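Local coordinates for protein Dot/Icm T4SS effector (Legionella pneumophila, PDB 6VVC) that is a bacterial effector kinase that probably phosphorylates its targets inside the host cell and is activated by host inositol hexakisphosphate, at residues Asn44-Ala49 with Tyr60-Lys65; Lys36-Tyr41 with His123-Gln128. All coordinates share one frame; numbering follows the deposited sequence.

In the fold
Interactions 1 and 2 meet at one antiparallel sheet, with centres about 11 Å apart. Interaction 1 lies within it, joining the hairpin strands 46-53 and 56-65 by backbone hydrogen bonds, with Val-47, Ala-49, Val-61 and Trp-64 on one face and Tyr-48, Leu-62 and the charged Glu-46 and Lys-65 on the other; it is partly buried, and Lys-65 at its end is exposed. Interaction 2 is buried and joins strand 38-43 to helix 114-133 through side chains alone, chiefly a phenylalanine ring against an isoleucine methyl. The backbones connect too: Tyr-48 N lies 2.7 Å from Tyr-41 O, a probable hydrogen bond. Val-47 and Met-63 also pack on Ile-40, and Met-63 touches the helix at Gln-128.

Interaction 1: Asn44-Ala49 with Tyr60-Lys65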
loop_
_atom_site.group_PDB
_atom_site.type_symbol
_atom_site.label_atom_id
_atom_site.label_comp_id
_atom_site.label_asym_id
_atom_site.label_seq_id
_atom_site.Cartn_x
_atom_site.Cartn_y
_atom_site.Cartn_z
ATOM N N ASN A 44 -7.104 -14.729 17.250
ATOM C CA ASN A 44 -8.158 -13.807 17.663
ATOM C C ASN A 44 -8.685 -13.002 16.473
ATOM O O ASN A 44 -8.650 -11.771 16.447
ATOM C CB ASN A 44 -7.671 -12.884 18.782
ATOM C CG ASN A 44 -7.801 -13.516 20.153
ATOM O OD1 ASN A 44 -8.761 -14.239 20.425
ATOM N ND2 ASN A 44 -6.838 -13.246 21.026
ATOM N N ASN A 45 -9.175 -13.734 15.475
ATOM C CA ASN A 45 -9.909 -13.197 14.334
ATOM C C ASN A 45 -9.050 -12.350 13.406
ATOM O O ASN A 45 -9.592 -11.674 12.521
ATOM C CB ASN A 45 -11.115 -12.370 14.797
ATOM C CG ASN A 45 -12.013 -13.134 15.749
ATOM O OD1 ASN A 45 -12.409 -14.266 15.473
ATOM N ND2 ASN A 45 -12.330 -12.523 16.885
ATOM N N GLU A 46 -7.732 -12.365 13.575
ATOM C CA GLU A 46 -6.810 -11.624 12.724
ATOM C C GLU A 46 -5.818 -12.597 12.106
ATOM O O GLU A 46 -5.394 -13.559 12.755
ATOM C CB GLU A 46 -6.084 -10.540 13.525
ATOM C CG GLU A 46 -6.990 -9.379 13.914
ATOM C CD GLU A 46 -6.312 -8.380 14.830
ATOM O OE1 GLU A 46 -5.628 -8.809 15.784
ATOM O OE2 GLU A 46 -6.459 -7.162 14.594
ATOM N N VAL A 47 -5.454 -12.353 10.848
ATOM C CA VAL A 47 -4.635 -13.276 10.068
ATOM C C VAL A 47 -3.234 -12.694 9.937
ATOM O O VAL A 47 -3.063 -11.549 9.501
ATOM C CB VAL A 47 -5.261 -13.554 8.691
ATOM C CG1 VAL A 47 -4.351 -14.441 7.852
ATOM C CG2 VAL A 47 -6.623 -14.213 8.865
ATOM N N TYR A 48 -2.236 -13.495 10.309
ATOM C CA TYR A 48 -0.847 -13.079 10.380
ATOM C C TYR A 48 0.014 -13.953 9.477
ATOM O O TYR A 48 -0.260 -15.142 9.292
ATOM C CB TYR A 48 -0.297 -13.196 11.816
ATOM C CG TYR A 48 -0.941 -12.312 12.862
ATOM C CD1 TYR A 48 -2.149 -12.657 13.447
ATOM C CD2 TYR A 48 -0.316 -11.151 13.296
ATOM C CE1 TYR A 48 -2.731 -11.859 14.417
ATOM C CE2 TYR A 48 -0.887 -10.347 14.263
ATOM C CZ TYR A 48 -2.094 -10.706 14.822
ATOM O OH TYR A 48 -2.664 -9.906 15.786
ATOM N N ALA A 49 1.071 -13.361 8.929
ATOM C CA ALA A 49 2.167 -14.116 8.336
ATOM C C ALA A 49 3.324 -14.138 9.326
ATOM O O ALA A 49 3.676 -13.098 9.895
ATOM C CB ALA A 49 2.619 -13.507 7.009
ATOM N N TYR A 60 6.615 -11.396 12.651
ATOM C CA TYR A 60 5.237 -11.532 12.203
ATOM C C TYR A 60 4.732 -10.194 11.685
ATOM O O TYR A 60 5.259 -9.132 12.022
ATOM C CB TYR A 60 4.311 -12.039 13.324
ATOM C CG TYR A 60 4.150 -11.085 14.488
ATOM C CD1 TYR A 60 3.175 -10.095 14.471
ATOM C CD2 TYR A 60 4.965 -11.180 15.607
ATOM C CE1 TYR A 60 3.023 -9.223 15.530
ATOM C CE2 TYR A 60 4.819 -10.313 16.672
ATOM C CZ TYR A 60 3.846 -9.337 16.628
ATOM O OH TYR A 60 3.697 -8.471 17.685
ATOM N N VAL A 61 3.700 -10.264 10.847
ATOM C CA VAL A 61 3.007 -9.082 10.351
ATOM C C VAL A 61 1.522 -9.403 10.249
ATOM O O VAL A 61 1.135 -10.473 9.766
ATOM C CB VAL A 61 3.568 -8.610 8.993
ATOM C CG1 VAL A 61 3.483 -9.719 7.954
ATOM C CG2 VAL A 61 2.825 -7.367 8.522
ATOM N N LEU A 62 0.694 -8.473 10.710
ATOM C CA LEU A 62 -0.754 -8.626 10.694
ATOM C C LEU A 62 -1.278 -8.180 9.335
ATOM O O LEU A 62 -1.103 -7.019 8.948
ATOM C CB LEU A 62 -1.374 -7.808 11.824
ATOM C CG LEU A 62 -2.846 -8.030 12.172
ATOM C CD1 LEU A 62 -3.151 -7.366 13.508
ATOM C CD2 LEU A 62 -3.756 -7.490 11.083
ATOM N N MET A 63 -1.923 -9.094 8.613
ATOM C CA MET A 63 -2.335 -8.828 7.238
ATOM C C MET A 63 -3.776 -8.348 7.130
ATOM O O MET A 63 -4.040 -7.347 6.456
ATOM C CB MET A 63 -2.122 -10.084 6.381
ATOM C CG MET A 63 -0.662 -10.506 6.289
ATOM S SD MET A 63 -0.358 -11.824 5.096
ATOM C CE MET A 63 -1.406 -13.122 5.745
ATOM N N TRP A 64 -4.721 -9.032 7.773
ATOM C CA TRP A 64 -6.110 -8.598 7.718
ATOM C C TRP A 64 -6.882 -9.191 8.888
ATOM O O TRP A 64 -6.406 -10.087 9.590
ATOM C CB TRP A 64 -6.773 -8.976 6.383
ATOM C CG TRP A 64 -7.015 -10.449 6.165
ATOM C CD1 TRP A 64 -8.013 -11.208 6.704
ATOM C CD2 TRP A 64 -6.259 -11.326 5.319
ATOM N NE1 TRP A 64 -7.919 -12.504 6.258
ATOM C CE2 TRP A 64 -6.851 -12.603 5.405
ATOM C CE3 TRP A 64 -5.138 -11.157 4.501
ATOM C CZ2 TRP A 64 -6.359 -13.703 4.708
ATOM C CZ3 TRP A 64 -4.648 -12.251 3.809
ATOM C CH2 TRP A 64 -5.260 -13.508 3.917
ATOM N N LYS A 65 -8.088 -8.666 9.087
ATOM C CA LYS A 65 -9.000 -9.139 10.119
ATOM C C LYS A 65 -10.097 -9.971 9.472
ATOM O O LYS A 65 -10.720 -9.537 8.497
ATOM C CB LYS A 65 -9.612 -7.967 10.886
ATOM C CG LYS A 65 -10.378 -8.382 12.133
ATOM C CD LYS A 65 -10.977 -7.179 12.843
ATOM C CE LYS A 65 -11.549 -7.559 14.201
ATOM N NZ LYS A 65 -12.255 -6.412 14.837
#
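Tyr-60 brings its ring atom CD1 to 3.8 Å from Tyr-48 CD2, the two ring planes meeting obliquely at 72°. Lys-132 makes a hydrogen bond to the carbonyl O of Tyr-60 and a cation-pi contact with its ring. Val-61 and Ala-49 form an antiparallel hydrogen-bonded pair, Val-61 N donating to Ala-49 O and Ala-49 N to Val-61 O, both at 3.0 Å. Leu-62, opposite Tyr-48, lays its branch over the phenol, with CG 4.1 Å from the ring centroid in a CH-pi contact. Its CD1 reaches on past the ring to the phenolic OH and the Glu-46 carboxylate. At Met-63 the register slips by one residue. Met-63 N donates to Val-47 O at 2.8 Å, while Trp-64 N reaches the same oxygen only weakly, at 3.5 Å: a classic beta bulge. The bend in the Met-63 chain at chi3 (-59°) brings CE beside Val-47 CG1, and SD abuts Ala-49 CB. Trp-64 O accepts a nearly straight bond from Val-47 N (175°), and its indole lies alongside Val-47, whose CB sits 3.9 Å from the centroid of the five-membered ring, over the face. Lys-65 closes the walk, its CG lying against both Asn-45 O and Glu-46 CG. The contact closes the beta hairpin of strands 46-53 and 56-65, with helix 114-133 against Ala-49, Val-61 and Met-63. The polar grip is thus almost wholly main-chain, side chains adding dispersion and CH-pi contacts; the bulge takes up the extra residue, with Val-47 O accepting one good and one weak bond and regular pairing holding on both sides.

Interaction 2: Lys36-Tyr41 with His123-Gln128; sequences KEFKIY and HIIEQQ
Phe-38 and Ile-125 meet ring face to methyl, pointing in opposing senses, flank to flank. The CG2 branch of Ile-125 stands over the middle of the phenyl ring, 3.5 Å from its centroid and 12° off the ring normal, which meets the geometry of a CH-pi contact. The chi1 rotamer of Ile-125 sets CG2 opposite the backbone N, over the ring, and puts CG1 beside that N; CD1 of Ile-125 comes loosely within 4.4 Å of CD1 of Ile-40. The opposite face of the phenyl ring carries Glu-37 CG, 3.8 Å above the plane and displaced toward the rim, so the ring is sandwiched between its own neighbour in sequence and the helix. Glu-126 comes at the edge instead: its OE1 lies in the ring plane, 3.4 Å from Phe-38 CZ, where the positive rim of an aromatic ring would suit an oxygen. A bend at chi2 (61°) folds the glutamate chain back to this position; Glu-126 approaches roughly perpendicular to Phe-38, its carboxylate plane tilted from the ring. The carboxylates of Glu-37 and Glu-126 approach each other, OE2 to OE1 4.5 Å, but both bind Arg-51 of strand 46-53 by salt bridges, which probably offsets their mutual repulsion. Strand 38-41 and helix 123-128 run nearly at right angles (79°), with axes 11.0 Å apart. The helix thus packs across one face of an antiparallel sheet; it follows the glycine-rich segment in sequence, as helix C does in protein kinases, whereas the sheet precedes that segment and is probably an addition to the usual N-lobe sheet.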
loop_
_atom_site.group_PDB
_atom_site.type_symbol
_atom_site.label_atom_id
_atom_site.label_comp_id
_atom_site.label_asym_id
_atom_site.label_seq_id
_atom_site.Cartn_x
_atom_site.Cartn_y
_atom_site.Cartn_z
ATOM N N LYS A 36 9.046 -23.704 3.986
ATOM C CA LYS A 36 9.419 -23.620 5.390
ATOM C C LYS A 36 9.822 -22.216 5.831
ATOM O O LYS A 36 10.357 -22.064 6.936
ATOM C CB LYS A 36 10.571 -24.588 5.698
ATOM C CG LYS A 36 10.189 -26.058 5.693
ATOM C CD LYS A 36 11.356 -26.912 6.167
ATOM C CE LYS A 36 10.974 -28.374 6.299
ATOM N NZ LYS A 36 12.113 -29.195 6.798
ATOM N N GLU A 37 9.590 -21.187 5.012
ATOM C CA GLU A 37 9.968 -19.846 5.440
ATOM C C GLU A 37 8.821 -19.099 6.111
ATOM O O GLU A 37 9.056 -18.330 7.048
ATOM C CB GLU A 37 10.490 -19.015 4.266
ATOM C CG GLU A 37 11.104 -17.696 4.734
ATOM C CD GLU A 37 11.788 -16.917 3.629
ATOM O OE1 GLU A 37 11.722 -17.346 2.458
ATOM O OE2 GLU A 37 12.396 -15.869 3.935
ATOM N N PHE A 38 7.584 -19.300 5.655
ATOM C CA PHE A 38 6.440 -18.599 6.216
ATOM C C PHE A 38 5.340 -19.579 6.595
ATOM O O PHE A 38 5.152 -20.616 5.954
ATOM C CB PHE A 38 5.855 -17.568 5.240
ATOM C CG PHE A 38 6.845 -16.553 4.759
ATOM C CD1 PHE A 38 7.252 -15.516 5.580
ATOM C CD2 PHE A 38 7.359 -16.630 3.476
ATOM C CE1 PHE A 38 8.163 -14.578 5.133
ATOM C CE2 PHE A 38 8.267 -15.695 3.023
ATOM C CZ PHE A 38 8.669 -14.668 3.851
ATOM N N LYS A 39 4.620 -19.228 7.657
ATOM C CA LYS A 39 3.356 -19.853 8.009
ATOM C C LYS A 39 2.327 -18.754 8.224
ATOM O O LYS A 39 2.669 -17.621 8.577
ATOM C CB LYS A 39 3.476 -20.727 9.264
ATOM C CG LYS A 39 4.293 -21.991 9.046
ATOM C CD LYS A 39 4.234 -22.929 10.244
ATOM C CE LYS A 39 2.878 -23.618 10.367
ATOM N NZ LYS A 39 2.637 -24.582 9.256
ATOM N N ILE A 40 1.063 -19.094 8.005
ATOM C CA ILE A 40 -0.039 -18.143 8.089
ATOM C C ILE A 40 -1.008 -18.630 9.154
ATOM O O ILE A 40 -1.438 -19.791 9.128
ATOM C CB ILE A 40 -0.734 -17.973 6.727
ATOM C CG1 ILE A 40 0.274 -17.435 5.707
ATOM C CG2 ILE A 40 -1.922 -17.029 6.842
ATOM C CD1 ILE A 40 -0.106 -17.680 4.271
ATOM N N TYR A 41 -1.338 -17.748 10.094
ATOM C CA TYR A 41 -2.147 -18.100 11.247
ATOM C C TYR A 41 -3.279 -17.100 11.418
ATOM O O TYR A 41 -3.132 -15.914 11.109
ATOM C CB TYR A 41 -1.327 -18.109 12.545
ATOM C CG TYR A 41 -0.186 -19.092 12.584
ATOM C CD1 TYR A 41 -0.394 -20.408 12.973
ATOM C CD2 TYR A 41 1.105 -18.700 12.257
ATOM C CE1 TYR A 41 0.649 -21.309 13.022
ATOM C CE2 TYR A 41 2.155 -19.595 12.304
ATOM C CZ TYR A 41 1.920 -20.898 12.687
ATOM O OH TYR A 41 2.958 -21.795 12.739
ATOM N N HIS A 123 5.767 -13.314 -2.915
ATOM C CA HIS A 123 6.108 -11.921 -3.188
ATOM C C HIS A 123 5.273 -10.980 -2.326
ATOM O O HIS A 123 5.796 -10.004 -1.776
ATOM C CB HIS A 123 5.904 -11.624 -4.675
ATOM C CG HIS A 123 6.453 -10.303 -5.117
ATOM N ND1 HIS A 123 5.905 -9.581 -6.156
ATOM C CD2 HIS A 123 7.513 -9.584 -4.677
ATOM C CE1 HIS A 123 6.598 -8.469 -6.329
ATOM N NE2 HIS A 123 7.578 -8.447 -5.444
ATOM N N ILE A 124 3.976 -11.270 -2.180
ATOM C CA ILE A 124 3.107 -10.417 -1.377
ATOM C C ILE A 124 3.523 -10.450 0.088
ATOM O O ILE A 124 3.553 -9.415 0.762
ATOM C CB ILE A 124 1.636 -10.836 -1.547
ATOM C CG1 ILE A 124 1.169 -10.574 -2.979
ATOM C CG2 ILE A 124 0.757 -10.095 -0.546
ATOM C CD1 ILE A 124 -0.168 -11.204 -3.306
ATOM N N ILE A 125 3.829 -11.639 0.615
ATOM C CA ILE A 125 4.250 -11.734 2.010
ATOM C C ILE A 125 5.503 -10.901 2.240
ATOM O O ILE A 125 5.627 -10.200 3.251
ATOM C CB ILE A 125 4.468 -13.206 2.410
ATOM C CG1 ILE A 125 3.127 -13.943 2.440
ATOM C CG2 ILE A 125 5.168 -13.288 3.764
ATOM C CD1 ILE A 125 3.247 -15.451 2.502
ATOM N N GLU A 126 6.451 -10.962 1.304
ATOM C CA GLU A 126 7.653 -10.147 1.428
ATOM C C GLU A 126 7.334 -8.666 1.278
ATOM O O GLU A 126 8.005 -7.825 1.885
ATOM C CB GLU A 126 8.691 -10.583 0.395
ATOM C CG GLU A 126 10.125 -10.335 0.828
ATOM C CD GLU A 126 10.486 -11.099 2.085
ATOM O OE1 GLU A 126 10.376 -12.345 2.080
ATOM O OE2 GLU A 126 10.866 -10.457 3.086
ATOM N N GLN A 127 6.318 -8.326 0.479
ATOM C CA GLN A 127 5.858 -6.943 0.431
ATOM C C GLN A 127 5.362 -6.488 1.797
ATOM O O GLN A 127 5.641 -5.361 2.224
ATOM C CB GLN A 127 4.757 -6.791 -0.619
ATOM C CG GLN A 127 5.269 -6.847 -2.048
ATOM C CD GLN A 127 4.166 -7.035 -3.079
ATOM O OE1 GLN A 127 2.987 -7.138 -2.741
ATOM N NE2 GLN A 127 4.552 -7.081 -4.348
ATOM N N GLN A 128 4.636 -7.358 2.506
ATOM C CA GLN A 128 4.100 -6.990 3.812
ATOM C C GLN A 128 5.216 -6.652 4.794
ATOM O O GLN A 128 5.144 -5.650 5.513
ATOM C CB GLN A 128 3.230 -8.125 4.353
ATOM C CG GLN A 128 1.921 -8.318 3.607
ATOM C CD GLN A 128 0.840 -7.362 4.071
ATOM O OE1 GLN A 128 1.129 -6.268 4.559
ATOM N NE2 GLN A 128 -0.415 -7.774 3.930
#